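Local coordinates for protein putative glucose-6-phosphate 1-epimerase (Salmonella typhimurium, PDB 2HTA) that probably interconverts the alpha and beta anomers of glucose 6-phosphate and related hexose 6-phosphates, as a monomeric relative of the galactose mutarotases, at residues D149-R155 with L166-F172; S193-D197 with Y226-E230; V46-V51 with D126-V130. Residue numbers count along the deposited sequence, not the author numbering.

Contact 1 (D149-R155 with L166-F172)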
loop_
_atom_site.group_PDB
_atom_site.type_symbol
_atom_site.label_atom_id
_atom_site.label_comp_id
_atom_site.label_asym_id
_atom_site.label_seq_id
_atom_site.Cartn_x
_atom_site.Cartn_y
_atom_site.Cartn_z
ATOM N N ASP A 149 10.292 -4.472 -21.582
ATOM C CA ASP A 149 11.317 -4.299 -20.593
ATOM C C ASP A 149 10.989 -3.127 -19.674
ATOM O O ASP A 149 10.332 -2.163 -20.084
ATOM C CB ASP A 149 12.693 -4.217 -21.217
ATOM C CG ASP A 149 13.239 -5.621 -21.509
ATOM O OD1 ASP A 149 13.601 -6.443 -20.561
ATOM O OD2 ASP A 149 13.223 -5.923 -22.679
ATOM N N PHE A 150 11.455 -3.219 -18.433
ATOM C CA PHE A 150 11.156 -2.141 -17.478
ATOM C C PHE A 150 12.183 -2.169 -16.328
ATOM O O PHE A 150 12.837 -3.198 -16.094
ATOM C CB PHE A 150 9.719 -2.315 -16.895
ATOM C CG PHE A 150 9.562 -3.548 -15.970
ATOM C CD1 PHE A 150 9.077 -4.773 -16.486
ATOM C CD2 PHE A 150 9.861 -3.476 -14.613
ATOM C CE1 PHE A 150 8.924 -5.855 -15.632
ATOM C CE2 PHE A 150 9.777 -4.571 -13.762
ATOM C CZ PHE A 150 9.272 -5.791 -14.284
ATOM N N THR A 151 12.323 -1.023 -15.655
ATOM C CA THR A 151 12.957 -0.952 -14.335
ATOM C C THR A 151 11.995 -0.119 -13.470
ATOM O O THR A 151 11.648 1.028 -13.828
ATOM C CB THR A 151 14.317 -0.231 -14.389
ATOM O OG1 THR A 151 15.173 -0.922 -15.296
ATOM C CG2 THR A 151 14.946 -0.236 -13.006
ATOM N N LEU A 152 11.547 -0.700 -12.352
ATOM C CA LEU A 152 10.602 -0.065 -11.468
ATOM C C LEU A 152 11.372 0.226 -10.184
ATOM O O LEU A 152 12.127 -0.648 -9.710
ATOM C CB LEU A 152 9.514 -1.068 -11.090
ATOM C CG LEU A 152 8.040 -0.927 -11.374
ATOM C CD1 LEU A 152 7.216 -1.970 -10.499
ATOM C CD2 LEU A 152 7.488 0.490 -11.223
ATOM N N LEU A 153 11.261 1.467 -9.694
ATOM C CA LEU A 153 11.870 1.883 -8.444
ATOM C C LEU A 153 10.807 2.264 -7.439
ATOM O O LEU A 153 9.865 2.962 -7.790
ATOM C CB LEU A 153 12.810 3.099 -8.640
ATOM C CG LEU A 153 13.962 2.690 -9.556
ATOM C CD1 LEU A 153 14.531 3.778 -10.371
ATOM C CD2 LEU A 153 15.063 2.003 -8.745
ATOM N N ALA A 154 10.965 1.830 -6.193
ATOM C CA ALA A 154 10.046 2.225 -5.104
ATOM C C ALA A 154 10.963 2.892 -4.068
ATOM O O ALA A 154 11.892 2.249 -3.555
ATOM C CB ALA A 154 9.325 1.024 -4.503
ATOM N N ARG A 155 10.749 4.172 -3.843
ATOM C CA ARG A 155 11.557 4.951 -2.877
ATOM C C ARG A 155 10.673 5.267 -1.721
ATOM O O ARG A 155 9.542 5.733 -1.933
ATOM C CB ARG A 155 12.055 6.235 -3.548
ATOM C CG ARG A 155 12.935 5.982 -4.787
ATOM C CD ARG A 155 13.496 7.293 -5.306
ATOM N NE ARG A 155 14.614 7.078 -6.209
ATOM C CZ ARG A 155 14.495 7.001 -7.531
ATOM N NH1 ARG A 155 15.572 6.798 -8.290
ATOM N NH2 ARG A 155 13.308 7.168 -8.091
ATOM N N LEU A 166 6.605 5.594 -6.397
ATOM C CA LEU A 166 6.809 4.587 -7.432
ATOM C C LEU A 166 7.170 5.208 -8.794
ATOM O O LEU A 166 6.475 6.090 -9.291
ATOM C CB LEU A 166 5.524 3.767 -7.571
ATOM C CG LEU A 166 5.662 2.620 -8.578
ATOM C CD1 LEU A 166 6.575 1.480 -8.063
ATOM C CD2 LEU A 166 4.252 2.108 -8.940
ATOM N N GLU A 167 8.213 4.703 -9.443
ATOM C CA GLU A 167 8.706 5.308 -10.692
ATOM C C GLU A 167 9.031 4.172 -11.667
ATOM O O GLU A 167 9.792 3.244 -11.322
ATOM C CB GLU A 167 9.980 6.096 -10.372
ATOM C CG GLU A 167 10.662 6.692 -11.555
ATOM C CD GLU A 167 11.898 7.531 -11.097
ATOM O OE1 GLU A 167 13.081 7.064 -11.170
ATOM O OE2 GLU A 167 11.635 8.653 -10.626
ATOM N N ALA A 168 8.406 4.216 -12.833
ATOM C CA ALA A 168 8.524 3.120 -13.824
ATOM C C ALA A 168 9.252 3.638 -15.067
ATOM O O ALA A 168 8.826 4.631 -15.692
ATOM C CB ALA A 168 7.146 2.581 -14.193
ATOM N N HIS A 169 10.363 3.002 -15.405
ATOM C CA HIS A 169 11.162 3.386 -16.568
ATOM C C HIS A 169 10.920 2.377 -17.689
ATOM O O HIS A 169 11.062 1.170 -17.490
ATOM C CB HIS A 169 12.648 3.372 -16.223
ATOM C CG HIS A 169 13.020 4.398 -15.197
ATOM N ND1 HIS A 169 13.650 5.583 -15.519
ATOM C CD2 HIS A 169 12.864 4.404 -13.855
ATOM C CE1 HIS A 169 13.859 6.283 -14.412
ATOM N NE2 HIS A 169 13.393 5.589 -13.391
ATOM N N GLY A 170 10.643 2.881 -18.872
ATOM C CA GLY A 170 10.378 1.966 -20.032
ATOM C C GLY A 170 9.532 2.694 -21.065
ATOM O O GLY A 170 9.382 3.923 -20.986
ATOM N N GLU A 171 8.967 1.950 -22.020
ATOM C CA GLU A 171 8.077 2.558 -23.008
ATOM C C GLU A 171 6.809 1.761 -22.994
ATOM O O GLU A 171 6.761 0.654 -23.585
ATOM C CB GLU A 171 8.684 2.473 -24.414
ATOM C CG GLU A 171 10.144 2.920 -24.565
ATOM C CD GLU A 171 10.353 4.438 -24.479
ATOM O OE1 GLU A 171 9.561 5.256 -25.062
ATOM O OE2 GLU A 171 11.356 4.828 -23.823
ATOM N N PHE A 172 5.795 2.274 -22.297
ATOM C CA PHE A 172 4.587 1.488 -22.117
ATOM C C PHE A 172 3.560 2.392 -21.477
ATOM O O PHE A 172 3.876 3.481 -21.032
ATOM C CB PHE A 172 4.816 0.188 -21.276
ATOM C CG PHE A 172 5.754 0.362 -20.100
ATOM C CD1 PHE A 172 5.454 1.250 -19.083
ATOM C CD2 PHE A 172 6.948 -0.356 -20.019
ATOM C CE1 PHE A 172 6.328 1.436 -17.955
ATOM C CE2 PHE A 172 7.827 -0.163 -18.961
ATOM C CZ PHE A 172 7.529 0.730 -17.892
HETATM O O HOH W 1 10.074 -0.722 -22.287
#

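Contact 2 (S193-D197 with Y226-E230)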
loop_
_atom_site.group_PDB
_atom_site.type_symbol
_atom_site.label_atom_id
_atom_site.label_comp_id
_atom_site.label_asym_id
_atom_site.label_seq_id
_atom_site.Cartn_x
_atom_site.Cartn_y
_atom_site.Cartn_z
ATOM N N SER A 193 -12.684 11.971 4.575
ATOM C CA SER A 193 -13.085 13.202 3.894
ATOM C C SER A 193 -12.050 13.532 2.832
ATOM O O SER A 193 -11.003 12.852 2.751
ATOM C CB SER A 193 -13.212 14.360 4.920
ATOM O OG SER A 193 -12.003 14.525 5.601
ATOM N N GLY A 194 -12.312 14.594 2.060
ATOM C CA GLY A 194 -11.414 15.076 1.047
ATOM C C GLY A 194 -11.555 14.269 -0.234
ATOM O O GLY A 194 -10.735 14.380 -1.130
ATOM N N LEU A 195 -12.631 13.512 -0.335
ATOM C CA LEU A 195 -12.825 12.598 -1.496
ATOM C C LEU A 195 -13.543 13.198 -2.708
ATOM O O LEU A 195 -13.775 12.497 -3.721
ATOM C CB LEU A 195 -13.520 11.310 -1.047
ATOM C CG LEU A 195 -12.692 10.425 -0.106
ATOM C CD1 LEU A 195 -13.573 9.309 0.491
ATOM C CD2 LEU A 195 -11.414 9.842 -0.719
ATOM N N GLY A 196 -13.854 14.483 -2.638
ATOM C CA GLY A 196 -14.420 15.160 -3.794
ATOM C C GLY A 196 -15.890 14.836 -4.053
ATOM O O GLY A 196 -16.707 14.811 -3.113
ATOM N N ASP A 197 -16.245 14.625 -5.323
ATOM C CA ASP A 197 -17.651 14.522 -5.677
ATOM C C ASP A 197 -17.994 13.208 -6.382
ATOM O O ASP A 197 -18.618 12.317 -5.765
ATOM C CB ASP A 197 -18.154 15.824 -6.400
ATOM C CG ASP A 197 -17.322 16.227 -7.651
ATOM O OD1 ASP A 197 -16.433 15.479 -8.170
ATOM O OD2 ASP A 197 -17.640 17.350 -8.152
ATOM N N TYR A 226 -12.851 7.239 -6.585
ATOM C CA TYR A 226 -13.153 8.667 -6.654
ATOM C C TYR A 226 -12.456 9.310 -7.863
ATOM O O TYR A 226 -11.269 9.120 -8.081
ATOM C CB TYR A 226 -12.775 9.338 -5.290
ATOM C CG TYR A 226 -13.565 8.631 -4.191
ATOM C CD1 TYR A 226 -13.049 7.522 -3.545
ATOM C CD2 TYR A 226 -14.896 9.014 -3.900
ATOM C CE1 TYR A 226 -13.798 6.852 -2.572
ATOM C CE2 TYR A 226 -15.633 8.352 -2.964
ATOM C CZ TYR A 226 -15.081 7.257 -2.311
ATOM O OH TYR A 226 -15.809 6.589 -1.359
ATOM N N LEU A 227 -13.223 10.071 -8.643
ATOM C CA LEU A 227 -12.762 10.642 -9.922
ATOM C C LEU A 227 -12.203 12.051 -9.754
ATOM O O LEU A 227 -11.494 12.547 -10.623
ATOM C CB LEU A 227 -13.963 10.669 -10.884
ATOM C CG LEU A 227 -14.567 9.282 -11.172
ATOM C CD1 LEU A 227 -15.720 9.479 -12.168
ATOM C CD2 LEU A 227 -13.501 8.387 -11.728
ATOM N N ASN A 228 -12.508 12.704 -8.623
ATOM C CA ASN A 228 -12.144 14.091 -8.451
ATOM C C ASN A 228 -11.808 14.395 -6.965
ATOM O O ASN A 228 -12.258 15.397 -6.412
ATOM C CB ASN A 228 -13.281 14.978 -8.915
ATOM C CG ASN A 228 -12.883 16.431 -9.080
ATOM O OD1 ASN A 228 -11.768 16.772 -9.532
ATOM N ND2 ASN A 228 -13.810 17.318 -8.711
ATOM N N PRO A 229 -11.002 13.521 -6.340
ATOM C CA PRO A 229 -10.660 13.699 -4.941
ATOM C C PRO A 229 -9.661 14.845 -4.789
ATOM O O PRO A 229 -8.966 15.231 -5.752
ATOM C CB PRO A 229 -10.019 12.336 -4.576
ATOM C CG PRO A 229 -9.304 11.955 -5.884
ATOM C CD PRO A 229 -10.369 12.309 -6.911
ATOM N N GLU A 230 -9.605 15.409 -3.572
ATOM C CA GLU A 230 -8.630 16.408 -3.253
ATOM C C GLU A 230 -7.279 15.734 -3.044
ATOM O O GLU A 230 -7.231 14.538 -2.881
ATOM C CB GLU A 230 -9.061 17.162 -2.005
ATOM C CG GLU A 230 -10.321 18.040 -2.203
ATOM C CD GLU A 230 -11.052 18.359 -0.899
ATOM O OE1 GLU A 230 -10.478 18.324 0.205
ATOM O OE2 GLU A 230 -12.218 18.739 -1.009
HETATM O O HOH W 2 -8.575 12.715 -1.376
HETATM O O HOH W 3 -14.341 12.491 -6.405
HETATM O O HOH W 4 -13.872 16.691 -0.814
#

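Contact 3 (V46-V51 with D126-V130)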
loop_
_atom_site.group_PDB
_atom_site.type_symbol
_atom_site.label_atom_id
_atom_site.label_comp_id
_atom_site.label_asym_id
_atom_site.label_seq_id
_atom_site.Cartn_x
_atom_site.Cartn_y
_atom_site.Cartn_z
ATOM N N VAL A 46 13.296 -1.852 9.938
ATOM C CA VAL A 46 13.804 -0.584 10.416
ATOM C C VAL A 46 13.418 -0.495 11.899
ATOM O O VAL A 46 12.242 -0.426 12.268
ATOM C CB VAL A 46 13.140 0.628 9.659
ATOM C CG1 VAL A 46 13.616 2.002 10.259
ATOM C CG2 VAL A 46 13.426 0.581 8.147
ATOM N N ASP A 47 14.416 -0.498 12.775
ATOM C CA ASP A 47 14.110 -0.317 14.179
ATOM C C ASP A 47 14.964 0.901 14.598
ATOM O O ASP A 47 16.150 0.760 14.949
ATOM C CB ASP A 47 14.523 -1.584 14.938
ATOM C CG ASP A 47 14.214 -1.510 16.441
ATOM O OD1 ASP A 47 13.899 -0.423 16.978
ATOM O OD2 ASP A 47 14.309 -2.565 17.112
ATOM N N HIS A 48 14.376 2.091 14.469
ATOM C CA HIS A 48 15.108 3.347 14.628
ATOM C C HIS A 48 14.470 4.046 15.823
ATOM O O HIS A 48 13.289 3.817 16.109
ATOM C CB HIS A 48 14.881 4.134 13.308
ATOM C CG HIS A 48 15.467 5.507 13.266
ATOM N ND1 HIS A 48 14.863 6.602 13.850
ATOM C CD2 HIS A 48 16.546 5.979 12.612
ATOM C CE1 HIS A 48 15.568 7.683 13.575
ATOM N NE2 HIS A 48 16.607 7.329 12.840
ATOM N N PRO A 49 15.225 4.934 16.525
ATOM C CA PRO A 49 14.618 5.617 17.691
ATOM C C PRO A 49 13.326 6.411 17.429
ATOM O O PRO A 49 12.483 6.550 18.341
ATOM C CB PRO A 49 15.732 6.569 18.128
ATOM C CG PRO A 49 16.972 5.830 17.784
ATOM C CD PRO A 49 16.628 5.333 16.368
ATOM N N GLN A 50 13.161 6.935 16.199
ATOM C CA GLN A 50 11.998 7.752 15.884
ATOM C C GLN A 50 10.921 7.001 15.060
ATOM O O GLN A 50 9.872 7.565 14.773
ATOM C CB GLN A 50 12.473 8.953 15.035
ATOM C CG GLN A 50 13.438 9.877 15.802
ATOM C CD GLN A 50 12.686 10.489 16.939
ATOM O OE1 GLN A 50 11.809 11.317 16.727
ATOM N NE2 GLN A 50 12.916 10.000 18.124
ATOM N N VAL A 51 11.196 5.760 14.664
ATOM C CA VAL A 51 10.240 5.034 13.795
ATOM C C VAL A 51 10.563 3.533 13.723
ATOM O O VAL A 51 11.712 3.143 13.661
ATOM C CB VAL A 51 10.299 5.614 12.324
ATOM C CG1 VAL A 51 11.765 5.679 11.736
ATOM C CG2 VAL A 51 9.286 4.845 11.384
ATOM N N ASP A 126 19.444 9.047 9.143
ATOM C CA ASP A 126 19.950 10.112 9.979
ATOM C C ASP A 126 19.150 10.032 11.268
ATOM O O ASP A 126 18.455 9.050 11.484
ATOM C CB ASP A 126 19.875 11.480 9.244
ATOM C CG ASP A 126 18.442 11.921 8.895
ATOM O OD1 ASP A 126 17.421 11.399 9.406
ATOM O OD2 ASP A 126 18.308 12.866 8.097
ATOM N N ASP A 127 19.258 11.026 12.155
ATOM C CA ASP A 127 18.533 10.968 13.409
ATOM C C ASP A 127 17.023 11.038 13.257
ATOM O O ASP A 127 16.328 10.837 14.252
ATOM C CB ASP A 127 18.928 12.146 14.328
ATOM C CG ASP A 127 20.305 12.007 14.879
ATOM O OD1 ASP A 127 20.911 10.907 14.834
ATOM O OD2 ASP A 127 20.836 13.058 15.328
ATOM N N ASN A 128 16.521 11.406 12.060
ATOM C CA ASN A 128 15.069 11.591 11.869
ATOM C C ASN A 128 14.372 10.323 11.276
ATOM O O ASN A 128 13.204 10.085 11.526
ATOM C CB ASN A 128 14.782 12.777 10.943
ATOM C CG ASN A 128 15.275 14.081 11.525
ATOM O OD1 ASN A 128 15.200 14.265 12.729
ATOM N ND2 ASN A 128 15.776 14.950 10.702
ATOM N N GLY A 129 15.114 9.531 10.519
ATOM C CA GLY A 129 14.486 8.300 10.003
ATOM C C GLY A 129 15.364 7.705 8.930
ATOM O O GLY A 129 16.599 7.915 8.952
ATOM N N VAL A 130 14.744 6.964 7.971
ATOM C CA VAL A 130 15.508 6.174 7.009
ATOM C C VAL A 130 14.905 6.348 5.612
ATOM O O VAL A 130 13.681 6.512 5.489
ATOM C CB VAL A 130 15.494 4.659 7.386
ATOM C CG1 VAL A 130 16.391 3.867 6.439
ATOM C CG2 VAL A 130 16.010 4.454 8.805
#

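Contact 1 (D149-R155 with L166-F172)
At D149 the first segment has not yet joined its partner by direct backbone bonds: a water bridges the gap, donating to D149 O (2.6 Å) and accepting from E171 N (2.9 Å), while the carboxylate turns away to S138 and R143. F150 follows, its CB 3.5 Å from F172 CE2 and its ring meeting W96. Beside it, at G170, a side chain would collide with D149 O and with the F172 ring. At T151 the backbones bond to each other directly, T151 N to H169 O at 3.1 Å and H169 N to T151 O at 2.8 Å. The pair belongs to the antiparallel beta hairpin of strands 151-158 and 162-169, inside the large sheet of the mutarotase-type beta-sandwich. L152, in a non-hydrogen-bonded pair with A168, sets its CD2 3.6 Å from A168 CB and 3.4 Å from L166 CD1, on the face that W96 and W118 cover. L153 restores the hydrogen-bonded pattern, L153 N to E167 O at 2.8 Å and E167 N to L153 O at 2.9 Å, and its CD1 lies 3.7 Å from H169 NE2 on the other face. A154 pairs with L166 beside I94. R155 closes the run: its NH2 forms a salt bridge to E167 OE1 (3.1 Å), the same oxygen that accepts from H169 NE2 at 2.7 Å.

Contact 2 (S193-D197 with Y226-E230)
This is a loop-to-loop contact, made where the chain leaves strand 191-193 for 198-201 and, later, strand 222-226 for 232-237. Neither segment pairs as a regular strand here, so the fit rests on a few backbone groups, ordered water and the packing of L195 on Y226. The direct backbone bond runs from E230 N to G194 O (2.9 Å), and a water reinforces it by donating to both G194 O and E230 O, each at 2.7 Å. A second water donates to L195 O (2.7 Å) and accepts from N228 N (2.9 Å); a third accepts from G196 N (2.9 Å) and donates to E230 OE2 (2.6 Å). Such close approach requires glycine at G196, since a CB there would run into N228 O, which instead receives a CA-H...O contact from G196 CA at 3.4 Å. Both G194 and G196 have positive phi, which lets the chain bend sharply around L195. At the outer end, N228 ND2 donates to D197 OD1 (3.2 Å). On the inner side the contact becomes apolar: L195 CD1 sits over one face of the Y226 ring, 4.0 Å from its centroid, in a CH-pi contact, while the Y226 hydroxyl bonds to Q216. Y226 directly ends the strand that carries D223, a substrate-binding residue by similarity. The general lesson is of two water-bridged connections between strands of different sheets, packed together at one end of a beta-sandwich as in the galactose mutarotase fold.

Contact 3 (V46-V51 with D126-V130)
Two tight reversals of the chain meet here without strand pairing. In the first, strand 46-48 ends in a type I beta turn from H48 to V51, and the backbone bonds H48 N to V51 O (3.0 Å) and V51 N to H48 O (3.2 Å) close it into a hairpin. In the second, D126 N bonds G129 O at 3.1 Å, and D126 OD1 accepts from N128 N (2.8 Å) and G129 N (3.2 Å), forming an Asx turn and an Asx motif that hold the loop in shape. G129 takes backbone angles at which a side chain would press against the carbonyl oxygen of N128. The two turns keep some distance, Q50 CA and N128 CA being 6.3 Å apart, and the space between them is filled by H48. Its imidazole serves both loops: ND1 accepts from Q50 N (2.9 Å) within its own turn, whereas NE2 donates to D126 O (2.9 Å) across the contact. Over one face of the ring lies G129 CA, 3.9 Å from the centroid, a CH-pi contact. V46 CG1 packs 3.7 Å from V130 CG2, V51 CG1 comes within 4.2 Å of G129 CA, and Q50 CG lies 3.4 Å from D127 O. The example illustrates how one buried histidine, hydrogen-bonded at both nitrogens, can join a beta hairpin to an Asx-stabilised hairpin loop of another sheet, here away from the annotated sites.

How the contacts relate
From the N terminus, contact 3 comes first: the turn at 46-51 waits until 126-130 to close the longest of the three loops, 74 residues, tying the five-stranded N-terminal sheet to the edge hairpin of the large sheet. Contact 1 then opens and closes locally, with ten residues between its segments, on a hairpin of that large sheet, its last residue starting strand 172-183 of the curled sheet. Contact 2 follows, with 28 intervening residues, and joins loops that link the large sheet to the curled one. The three stand in series, neither nested nor crossed. None touches another: nearest atoms of contacts 1 and 3 are about 8 Å apart, and those of contacts 2 and 3 about 23 Å.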